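Local coordinates for hypothetical protein yfcE (Escherichia coli, PDB 1SU1) that is of unknown function but belongs to the calcineurin-like phosphoesterase superfamily and binds zinc ions at two neighbouring sites, at residues W55-G66 and H89-D99; A180-S191 and L195-I206. All coordinates share one frame; numbering follows the deposited sequence.

Interaction 1. Residues W55-G66 and H89-D99. With ZN (zinc ion), chain E; SO4 (sulfate ion), chain G.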
loop_
_atom_site.group_PDB
_atom_site.type_symbol
_atom_site.label_atom_id
_atom_site.label_comp_id
_atom_site.label_asym_id
_atom_site.label_seq_id
_atom_site.Cartn_x
_atom_site.Cartn_y
_atom_site.Cartn_z
ATOM N N TRP A 55 -10.075 25.780 5.769
ATOM C CA TRP A 55 -10.293 24.340 5.572
ATOM C C TRP A 55 -10.675 23.587 6.840
ATOM O O TRP A 55 -10.353 24.013 7.943
ATOM C CB TRP A 55 -9.022 23.657 5.028
ATOM C CG TRP A 55 -8.464 24.231 3.772
ATOM C CD1 TRP A 55 -7.522 25.212 3.662
ATOM C CD2 TRP A 55 -8.833 23.877 2.442
ATOM N NE1 TRP A 55 -7.278 25.492 2.335
ATOM C CE2 TRP A 55 -8.071 24.681 1.563
ATOM C CE3 TRP A 55 -9.726 22.945 1.902
ATOM C CZ2 TRP A 55 -8.189 24.599 0.172
ATOM C CZ3 TRP A 55 -9.844 22.857 0.513
ATOM C CH2 TRP A 55 -9.073 23.680 -0.334
ATOM N N LEU A 56 -11.357 22.458 6.669
ATOM C CA LEU A 56 -11.688 21.594 7.799
ATOM C C LEU A 56 -10.714 20.420 7.651
ATOM O O LEU A 56 -10.792 19.658 6.679
ATOM C CB LEU A 56 -13.121 21.060 7.717
ATOM C CG LEU A 56 -13.413 19.958 8.756
ATOM C CD1 LEU A 56 -13.201 20.491 10.172
ATOM C CD2 LEU A 56 -14.832 19.452 8.596
ATOM N N VAL A 57 -9.801 20.283 8.603
ATOM C CA VAL A 57 -8.811 19.221 8.556
ATOM C C VAL A 57 -9.173 18.003 9.406
ATOM O O VAL A 57 -9.111 18.045 10.644
ATOM C CB VAL A 57 -7.429 19.761 8.990
ATOM C CG1 VAL A 57 -6.376 18.667 8.883
ATOM C CG2 VAL A 57 -7.052 20.962 8.130
ATOM N N ILE A 58 -9.525 16.915 8.725
ATOM C CA ILE A 58 -9.897 15.662 9.375
ATOM C C ILE A 58 -8.687 14.725 9.477
ATOM O O ILE A 58 -8.143 14.284 8.458
ATOM C CB ILE A 58 -11.055 15.003 8.588
ATOM C CG1 ILE A 58 -12.274 15.943 8.631
ATOM C CG2 ILE A 58 -11.392 13.632 9.164
ATOM C CD1 ILE A 58 -13.529 15.398 7.976
ATOM N N LEU A 59 -8.280 14.417 10.710
ATOM C CA LEU A 59 -7.112 13.578 10.959
ATOM C C LEU A 59 -7.302 12.054 10.984
ATOM O O LEU A 59 -6.467 11.335 11.548
ATOM C CB LEU A 59 -6.429 14.024 12.255
ATOM C CG LEU A 59 -5.956 15.485 12.304
ATOM C CD1 LEU A 59 -5.506 15.827 13.717
ATOM C CD2 LEU A 59 -4.811 15.719 11.301
ATOM N N GLY A 60 -8.391 11.554 10.403
ATOM C CA GLY A 60 -8.572 10.105 10.350
ATOM C C GLY A 60 -9.490 9.359 11.312
ATOM O O GLY A 60 -9.712 9.787 12.454
ATOM N N ASP A 61 -9.975 8.208 10.837
ATOM C CA ASP A 61 -10.894 7.318 11.552
ATOM C C ASP A 61 -12.256 8.007 11.580
ATOM O O ASP A 61 -12.748 8.469 12.624
ATOM C CB ASP A 61 -10.343 6.999 12.947
ATOM C CG ASP A 61 -9.128 6.071 12.887
ATOM O OD1 ASP A 61 -8.481 6.036 11.817
ATOM O OD2 ASP A 61 -8.808 5.401 13.890
ATOM N N VAL A 62 -12.820 8.065 10.376
ATOM C CA VAL A 62 -14.070 8.718 10.068
ATOM C C VAL A 62 -15.379 7.973 10.373
ATOM O O VAL A 62 -16.176 8.448 11.181
ATOM C CB VAL A 62 -14.040 9.131 8.581
ATOM C CG1 VAL A 62 -15.206 10.039 8.248
ATOM C CG2 VAL A 62 -12.709 9.821 8.269
ATOM N N LEU A 63 -15.595 6.818 9.744
ATOM C CA LEU A 63 -16.842 6.074 9.924
ATOM C C LEU A 63 -16.854 4.829 10.801
ATOM O O LEU A 63 -17.845 4.556 11.489
ATOM C CB LEU A 63 -17.398 5.695 8.557
ATOM C CG LEU A 63 -17.472 6.839 7.547
ATOM C CD1 LEU A 63 -17.905 6.300 6.196
ATOM C CD2 LEU A 63 -18.452 7.903 8.049
ATOM N N ASN A 64 -15.771 4.060 10.774
ATOM C CA ASN A 64 -15.700 2.828 11.556
ATOM C C ASN A 64 -15.418 3.093 13.038
ATOM O O ASN A 64 -14.544 3.893 13.387
ATOM C CB ASN A 64 -14.640 1.909 10.917
ATOM C CG ASN A 64 -14.284 0.711 11.767
ATOM O OD1 ASN A 64 -15.142 0.048 12.351
ATOM N ND2 ASN A 64 -12.996 0.411 11.817
ATOM N N HIS A 65 -16.180 2.434 13.909
ATOM C CA HIS A 65 -16.001 2.606 15.345
ATOM C C HIS A 65 -14.669 2.036 15.822
ATOM O O HIS A 65 -14.097 2.513 16.805
ATOM C CB HIS A 65 -17.158 1.944 16.112
ATOM C CG HIS A 65 -17.245 0.460 15.928
ATOM N ND1 HIS A 65 -16.657 -0.435 16.796
ATOM C CD2 HIS A 65 -17.854 -0.289 14.975
ATOM C CE1 HIS A 65 -16.899 -1.668 16.390
ATOM N NE2 HIS A 65 -17.624 -1.609 15.286
ATOM N N GLY A 66 -14.176 1.027 15.110
ATOM C CA GLY A 66 -12.929 0.400 15.496
ATOM C C GLY A 66 -13.239 -0.870 16.265
ATOM O O GLY A 66 -13.953 -0.818 17.262
ATOM N N HIS A 89 -15.924 19.913 -0.659
ATOM C CA HIS A 89 -14.992 20.842 -1.288
ATOM C C HIS A 89 -14.094 21.631 -0.335
ATOM O O HIS A 89 -13.206 22.363 -0.779
ATOM C CB HIS A 89 -15.759 21.815 -2.190
ATOM C CG HIS A 89 -16.811 22.606 -1.474
ATOM N ND1 HIS A 89 -17.856 22.012 -0.796
ATOM C CD2 HIS A 89 -16.980 23.941 -1.331
ATOM C CE1 HIS A 89 -18.621 22.950 -0.265
ATOM N NE2 HIS A 89 -18.113 24.129 -0.575
ATOM N N LYS A 90 -14.298 21.488 0.969
ATOM C CA LYS A 90 -13.464 22.221 1.916
ATOM C C LYS A 90 -12.745 21.335 2.922
ATOM O O LYS A 90 -12.199 21.825 3.912
ATOM C CB LYS A 90 -14.295 23.277 2.648
ATOM C CG LYS A 90 -14.700 24.439 1.749
ATOM C CD LYS A 90 -15.452 25.505 2.503
ATOM C CE LYS A 90 -15.654 26.735 1.636
ATOM N NZ LYS A 90 -16.483 27.771 2.319
ATOM N N VAL A 91 -12.740 20.033 2.664
ATOM C CA VAL A 91 -12.074 19.099 3.561
ATOM C C VAL A 91 -10.685 18.676 3.072
ATOM O O VAL A 91 -10.471 18.461 1.876
ATOM C CB VAL A 91 -12.908 17.813 3.756
ATOM C CG1 VAL A 91 -12.152 16.829 4.651
ATOM C CG2 VAL A 91 -14.260 18.151 4.380
ATOM N N ILE A 92 -9.761 18.578 4.024
ATOM C CA ILE A 92 -8.387 18.134 3.812
ATOM C C ILE A 92 -8.250 17.018 4.857
ATOM O O ILE A 92 -8.275 17.292 6.056
ATOM C CB ILE A 92 -7.345 19.234 4.157
ATOM C CG1 ILE A 92 -7.522 20.460 3.256
ATOM C CG2 ILE A 92 -5.933 18.665 4.022
ATOM C CD1 ILE A 92 -7.308 20.196 1.784
ATOM N N ALA A 93 -8.114 15.769 4.421
ATOM C CA ALA A 93 -8.009 14.656 5.366
ATOM C C ALA A 93 -6.789 13.744 5.174
ATOM O O ALA A 93 -6.122 13.788 4.145
ATOM C CB ALA A 93 -9.290 13.817 5.287
ATOM N N VAL A 94 -6.502 12.930 6.188
ATOM C CA VAL A 94 -5.412 11.957 6.142
ATOM C C VAL A 94 -5.954 10.637 6.691
ATOM O O VAL A 94 -6.802 10.625 7.593
ATOM C CB VAL A 94 -4.165 12.392 6.964
ATOM C CG1 VAL A 94 -3.465 13.548 6.266
ATOM C CG2 VAL A 94 -4.566 12.784 8.387
ATOM N N ARG A 95 -5.448 9.534 6.140
ATOM C CA ARG A 95 -5.877 8.183 6.487
ATOM C C ARG A 95 -5.611 7.701 7.909
ATOM O O ARG A 95 -4.487 7.804 8.410
ATOM C CB ARG A 95 -5.249 7.182 5.494
ATOM C CG ARG A 95 -5.914 5.815 5.479
ATOM C CD ARG A 95 -5.231 4.857 4.502
ATOM N NE ARG A 95 -3.965 4.326 5.010
ATOM C CZ ARG A 95 -2.767 4.627 4.509
ATOM N NH1 ARG A 95 -2.661 5.465 3.487
ATOM N NH2 ARG A 95 -1.673 4.077 5.025
ATOM N N GLY A 96 -6.655 7.159 8.544
ATOM C CA GLY A 96 -6.525 6.617 9.889
ATOM C C GLY A 96 -6.492 5.094 9.823
ATOM O O GLY A 96 -6.950 4.525 8.834
ATOM N N ASN A 97 -5.977 4.432 10.856
ATOM C CA ASN A 97 -5.895 2.970 10.854
ATOM C C ASN A 97 -7.236 2.255 10.743
ATOM O O ASN A 97 -7.278 1.060 10.427
ATOM C CB ASN A 97 -5.189 2.491 12.119
ATOM C CG ASN A 97 -5.956 2.857 13.366
ATOM O OD1 ASN A 97 -6.477 3.954 13.457
ATOM N ND2 ASN A 97 -6.036 1.940 14.327
ATOM N N CYS A 98 -8.329 2.969 11.011
ATOM C CA CYS A 98 -9.655 2.362 10.939
ATOM C C CYS A 98 -10.390 2.665 9.641
ATOM O O CYS A 98 -11.460 2.101 9.387
ATOM C CB CYS A 98 -10.525 2.804 12.129
ATOM S SG CYS A 98 -9.932 2.329 13.765
ATOM N N ASP A 99 -9.833 3.545 8.812
ATOM C CA ASP A 99 -10.491 3.863 7.545
ATOM C C ASP A 99 -10.174 2.809 6.478
ATOM O O ASP A 99 -9.049 2.323 6.401
ATOM C CB ASP A 99 -10.062 5.250 7.058
ATOM C CG ASP A 99 -10.408 6.358 8.062
ATOM O OD1 ASP A 99 -11.430 6.221 8.776
ATOM O OD2 ASP A 99 -9.669 7.367 8.127
HETATM ZN ZN ZN E . -6.775 5.512 15.060
HETATM S S SO4 G . -8.049 3.609 17.434
HETATM O O1 SO4 G . -6.851 4.180 18.074
HETATM O O2 SO4 G . -8.360 4.395 16.244
HETATM O O3 SO4 G . -7.828 2.213 16.991
HETATM O O4 SO4 G . -9.186 3.662 18.381
HETATM O O HOH W 1 -13.656 4.959 8.759
#
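Asp61 carries its carboxylate anti to its own carbonyl carbon (chi1 -71°), and Asn97 tucks its amide between backbone N and carbonyl carbon (chi1 63°). Together these torsions bring Asp61 OD2 to 2.8 Å from Asn97 OD1, with the carboxylate and amide planes 27° apart. Two oxygens can lie this close because both bind one zinc ion, Asp61 OD2 at 2.4 Å and Asn97 OD1 at 2.2 Å; His129, His151 and a sulfate oxygen complete the site. The other end of the Asn97 amide is also held: ND2 donates a nearly straight hydrogen bond of 3.2 Å to O3 of the sulfate, so metal and anion fix its rotation.

This cluster sits just beyond the C-terminal ends of two adjacent parallel strands, 55-58 and 91-93, joined through helix 77-85 as a beta-alpha-beta unit. Placing metal ligands in the loops after such strands is characteristic of the calcineurin-like fold. Leu56 and Ile58 exchange backbone hydrogen bonds with Lys90, Ile92 and Val94.

Asp99 acts as a second-shell residue. Its OD2 accepts from Asp61 N at 2.9 Å and also from Gly96 N, both on the same face of the carboxylate, while OD1 offers its syn lone pair to Val62 N at 2.8 Å. A water bridges OD1 to Leu63 N. Asp99 thereby grips the backbone on which the ligand Asp61 is mounted.

At the far end, Ile92 CD1 lies over a face of the Trp55 indole, 4.0 Å from the centroid of its six-membered ring, a CH-pi contact; Lys90 O meets the ring edge.

Interaction 2. Residues A180-S191 and L195-I206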
loop_
_atom_site.group_PDB
_atom_site.type_symbol
_atom_site.label_atom_id
_atom_site.label_comp_id
_atom_site.label_asym_id
_atom_site.label_seq_id
_atom_site.Cartn_x
_atom_site.Cartn_y
_atom_site.Cartn_z
ATOM N N ALA A 180 -14.952 15.720 25.017
ATOM C CA ALA A 180 -14.850 15.517 23.580
ATOM C C ALA A 180 -14.274 16.840 23.077
ATOM O O ALA A 180 -14.678 17.910 23.564
ATOM C CB ALA A 180 -16.227 15.273 22.984
ATOM N N SER A 181 -13.347 16.789 22.117
ATOM C CA SER A 181 -12.720 18.020 21.622
ATOM C C SER A 181 -12.402 18.122 20.128
ATOM O O SER A 181 -12.508 17.151 19.386
ATOM C CB SER A 181 -11.432 18.278 22.414
ATOM O OG SER A 181 -10.645 17.091 22.520
ATOM N N TYR A 182 -12.044 19.334 19.706
ATOM C CA TYR A 182 -11.654 19.624 18.335
ATOM C C TYR A 182 -10.468 20.575 18.433
ATOM O O TYR A 182 -10.038 20.904 19.536
ATOM C CB TYR A 182 -12.800 20.249 17.520
ATOM C CG TYR A 182 -13.238 21.650 17.909
ATOM C CD1 TYR A 182 -13.930 21.887 19.100
ATOM C CD2 TYR A 182 -13.032 22.727 17.042
ATOM C CE1 TYR A 182 -14.406 23.166 19.417
ATOM C CE2 TYR A 182 -13.501 24.004 17.347
ATOM C CZ TYR A 182 -14.192 24.214 18.535
ATOM O OH TYR A 182 -14.665 25.470 18.827
ATOM N N GLY A 183 -9.928 21.014 17.299
ATOM C CA GLY A 183 -8.779 21.903 17.355
ATOM C C GLY A 183 -8.881 23.053 16.386
ATOM O O GLY A 183 -9.697 23.037 15.472
ATOM N N MET A 184 -8.050 24.064 16.587
ATOM C CA MET A 184 -8.074 25.230 15.719
ATOM C C MET A 184 -6.688 25.858 15.616
ATOM O O MET A 184 -5.900 25.808 16.559
ATOM C CB MET A 184 -9.055 26.278 16.278
ATOM C CG MET A 184 -9.472 27.368 15.297
ATOM S SD MET A 184 -10.728 26.812 14.116
ATOM C CE MET A 184 -11.784 25.840 15.181
ATOM N N LEU A 185 -6.397 26.435 14.457
ATOM C CA LEU A 185 -5.138 27.132 14.245
ATOM C C LEU A 185 -5.599 28.536 13.904
ATOM O O LEU A 185 -6.367 28.722 12.961
ATOM C CB LEU A 185 -4.362 26.539 13.057
ATOM C CG LEU A 185 -2.947 27.029 12.661
ATOM C CD1 LEU A 185 -3.002 27.774 11.338
ATOM C CD2 LEU A 185 -2.326 27.886 13.745
ATOM N N ASP A 186 -5.189 29.514 14.699
ATOM C CA ASP A 186 -5.566 30.879 14.406
ATOM C C ASP A 186 -4.278 31.660 14.252
ATOM O O ASP A 186 -3.779 32.284 15.199
ATOM C CB ASP A 186 -6.441 31.466 15.512
ATOM C CG ASP A 186 -6.996 32.835 15.142
ATOM O OD1 ASP A 186 -7.367 33.029 13.956
ATOM O OD2 ASP A 186 -7.065 33.716 16.031
ATOM N N ASN A 187 -3.729 31.566 13.044
ATOM C CA ASN A 187 -2.488 32.225 12.673
ATOM C C ASN A 187 -1.253 31.646 13.368
ATOM O O ASN A 187 -0.503 30.892 12.744
ATOM C CB ASN A 187 -2.612 33.730 12.920
ATOM C CG ASN A 187 -3.808 34.333 12.194
ATOM O OD1 ASN A 187 -4.012 34.091 11.002
ATOM N ND2 ASN A 187 -4.605 35.118 12.911
ATOM N N ASP A 188 -1.038 31.969 14.644
ATOM C CA ASP A 188 0.132 31.451 15.352
ATOM C C ASP A 188 -0.125 30.679 16.646
ATOM O O ASP A 188 0.810 30.422 17.405
ATOM C CB ASP A 188 1.120 32.579 15.644
ATOM C CG ASP A 188 0.512 33.685 16.499
ATOM O OD1 ASP A 188 -0.290 33.366 17.409
ATOM O OD2 ASP A 188 0.842 34.872 16.269
ATOM N N VAL A 189 -1.374 30.305 16.904
ATOM C CA VAL A 189 -1.679 29.541 18.111
ATOM C C VAL A 189 -2.528 28.326 17.778
ATOM O O VAL A 189 -3.433 28.405 16.952
ATOM C CB VAL A 189 -2.431 30.404 19.179
ATOM C CG1 VAL A 189 -2.759 29.544 20.401
ATOM C CG2 VAL A 189 -1.570 31.600 19.598
ATOM N N LEU A 190 -2.207 27.197 18.403
ATOM C CA LEU A 190 -2.955 25.966 18.193
ATOM C C LEU A 190 -3.706 25.659 19.488
ATOM O O LEU A 190 -3.092 25.557 20.551
ATOM C CB LEU A 190 -2.007 24.810 17.862
ATOM C CG LEU A 190 -1.452 24.755 16.432
ATOM C CD1 LEU A 190 -0.239 23.836 16.390
ATOM C CD2 LEU A 190 -2.543 24.271 15.485
ATOM N N SER A 191 -5.020 25.476 19.393
ATOM C CA SER A 191 -5.832 25.219 20.587
ATOM C C SER A 191 -6.720 23.983 20.539
ATOM O O SER A 191 -7.349 23.695 19.519
ATOM C CB SER A 191 -6.748 26.426 20.869
ATOM O OG SER A 191 -6.016 27.635 20.997
ATOM N N LEU A 195 -15.854 20.387 22.804
ATOM C CA LEU A 195 -16.938 20.462 21.830
ATOM C C LEU A 195 -18.253 21.047 22.375
ATOM O O LEU A 195 -18.987 21.699 21.625
ATOM C CB LEU A 195 -17.230 19.079 21.235
ATOM C CG LEU A 195 -16.847 18.825 19.772
ATOM C CD1 LEU A 195 -17.643 17.630 19.279
ATOM C CD2 LEU A 195 -17.161 20.030 18.885
ATOM N N ASN A 196 -18.564 20.800 23.650
ATOM C CA ASN A 196 -19.795 21.330 24.229
ATOM C C ASN A 196 -19.627 22.775 24.724
ATOM O O ASN A 196 -20.270 23.690 24.222
ATOM C CB ASN A 196 -20.283 20.432 25.385
ATOM C CG ASN A 196 -19.168 20.029 26.344
ATOM O OD1 ASN A 196 -18.296 20.829 26.675
ATOM N ND2 ASN A 196 -19.212 18.780 26.815
ATOM N N ASP A 197 -18.739 22.951 25.694
ATOM C CA ASP A 197 -18.453 24.228 26.342
ATOM C C ASP A 197 -17.776 25.275 25.461
ATOM O O ASP A 197 -17.998 26.482 25.625
ATOM C CB ASP A 197 -17.529 23.978 27.538
ATOM C CG ASP A 197 -18.211 24.205 28.862
ATOM O OD1 ASP A 197 -18.094 23.339 29.755
ATOM O OD2 ASP A 197 -18.868 25.260 29.023
ATOM N N GLN A 198 -16.928 24.805 24.549
ATOM C CA GLN A 198 -16.116 25.674 23.688
ATOM C C GLN A 198 -15.050 26.308 24.570
ATOM O O GLN A 198 -14.565 27.396 24.299
ATOM C CB GLN A 198 -16.950 26.758 22.999
ATOM C CG GLN A 198 -17.207 26.469 21.528
ATOM C CD GLN A 198 -17.569 27.707 20.724
ATOM O OE1 GLN A 198 -16.808 28.136 19.853
ATOM N NE2 GLN A 198 -18.737 28.286 21.005
ATOM N N SER A 199 -14.704 25.608 25.643
ATOM C CA SER A 199 -13.691 26.078 26.568
ATOM C C SER A 199 -12.331 25.497 26.165
ATOM O O SER A 199 -12.261 24.409 25.581
ATOM C CB SER A 199 -14.041 25.663 27.998
ATOM O OG SER A 199 -14.210 24.269 28.110
ATOM N N ILE A 200 -11.264 26.230 26.487
ATOM C CA ILE A 200 -9.901 25.837 26.152
ATOM C C ILE A 200 -9.340 24.711 27.015
ATOM O O ILE A 200 -9.152 24.883 28.219
ATOM C CB ILE A 200 -8.931 27.025 26.282
ATOM C CG1 ILE A 200 -9.465 28.241 25.515
ATOM C CG2 ILE A 200 -7.546 26.604 25.788
ATOM C CD1 ILE A 200 -9.721 28.013 24.036
ATOM N N ILE A 201 -9.050 23.571 26.390
ATOM C CA ILE A 201 -8.491 22.424 27.103
ATOM C C ILE A 201 -6.961 22.510 27.130
ATOM O O ILE A 201 -6.315 22.109 28.102
ATOM C CB ILE A 201 -8.918 21.110 26.422
ATOM C CG1 ILE A 201 -10.434 20.938 26.554
ATOM C CG2 ILE A 201 -8.180 19.925 27.042
ATOM C CD1 ILE A 201 -10.995 19.768 25.776
ATOM N N ALA A 202 -6.385 23.046 26.058
ATOM C CA ALA A 202 -4.931 23.182 25.945
ATOM C C ALA A 202 -4.605 24.037 24.735
ATOM O O ALA A 202 -5.358 24.055 23.764
ATOM C CB ALA A 202 -4.296 21.809 25.797
ATOM N N GLN A 203 -3.500 24.768 24.795
ATOM C CA GLN A 203 -3.111 25.597 23.664
ATOM C C GLN A 203 -1.613 25.904 23.701
ATOM O O GLN A 203 -0.988 25.910 24.769
ATOM C CB GLN A 203 -3.940 26.896 23.630
ATOM C CG GLN A 203 -3.871 27.728 24.896
ATOM C CD GLN A 203 -4.769 28.985 24.867
ATOM O OE1 GLN A 203 -4.727 29.794 25.789
ATOM N NE2 GLN A 203 -5.560 29.149 23.806
ATOM N N VAL A 204 -1.031 26.144 22.530
ATOM C CA VAL A 204 0.392 26.440 22.459
ATOM C C VAL A 204 0.636 27.457 21.364
ATOM O O VAL A 204 -0.022 27.432 20.319
ATOM C CB VAL A 204 1.223 25.139 22.187
ATOM C CG1 VAL A 204 0.846 24.539 20.831
ATOM C CG2 VAL A 204 2.717 25.437 22.251
ATOM N N ALA A 205 1.555 28.379 21.622
ATOM C CA ALA A 205 1.902 29.393 20.633
ATOM C C ALA A 205 3.158 28.875 19.937
ATOM O O ALA A 205 4.132 28.502 20.591
ATOM C CB ALA A 205 2.198 30.723 21.304
ATOM N N ILE A 206 3.138 28.858 18.613
ATOM C CA ILE A 206 4.279 28.358 17.861
ATOM C C ILE A 206 5.185 29.443 17.269
ATOM O O ILE A 206 5.967 29.169 16.369
ATOM C CB ILE A 206 3.811 27.427 16.720
ATOM C CG1 ILE A 206 2.925 28.197 15.735
ATOM C CG2 ILE A 206 3.053 26.231 17.307
ATOM C CD1 ILE A 206 2.400 27.358 14.580
#
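Leu190 and Val204 form an antiparallel hydrogen-bonded pair in a beta hairpin built from strands 189-194 and 200-205, flanked by the non-hydrogen-bonded pairs Val189 with Ala205 and Ser191 with Gln203. The backbone bonds come first: Leu190 N reaches Val204 O at 2.9 Å, and Val204 N returns to Leu190 O at the same 2.9 Å, lying in that carbonyl's plane. Ile206 N adds a bond of 3.1 Å to Asp188 O. Toward the hairpin's turn the pairing is interrupted by a classic beta bulge, in which Ile201 and Ala202 both face Val192. Beyond it, Leu195 N donates almost straight to Ala180 O at 2.8 Å, tying the turn to the start of strand 181-186.

Among the apolar contacts, Leu190 packs on Val204 on one face of the sheet and Val189 meets Ala205 on the other. Leu190 CD1 also touches CG2 of Ile206, just after the strand, at 4.2 Å. Nearer the turn, Leu195 CD2 comes obliquely to Tyr182 CD1 at 3.7 Å, and both residues also touch Leu47 of helix 38-51. Ile201 CD1 rests 3.7 Å from Ser181 CB, whose OG is bonded instead to Pro168 O.

One polar side-chain bond crosses the strands. The Gln203 chain is extended beyond CG, and its NE2 end meets Ser191, whose OG lies beside its own backbone N (chi1 -56°); Gln203 NE2 donates to Ser191 OG at 3.2 Å, with that oxygen only 4° out of the amide plane.

How the interactions relate
Interactions 1 and 2 build the two flanks of one mixed six-stranded sheet, with 91-93 and 200-205 as its outermost strands within the chain. Their centres are 19 Å apart and their nearest atoms about 7 Å, without touching. Strand 27-31 lies between them: its backbone bonds to Val57 on one side and to Gly183 on the other, and Asp33 and His35 of the second zinc site follow it. Interaction 1 supplies metal ligands directly, the Asp61 side chain also lying about 3 Å from that second zinc. Interaction 2 is more remote, with the side chain of Ser181 about 12 Å from a zinc ion.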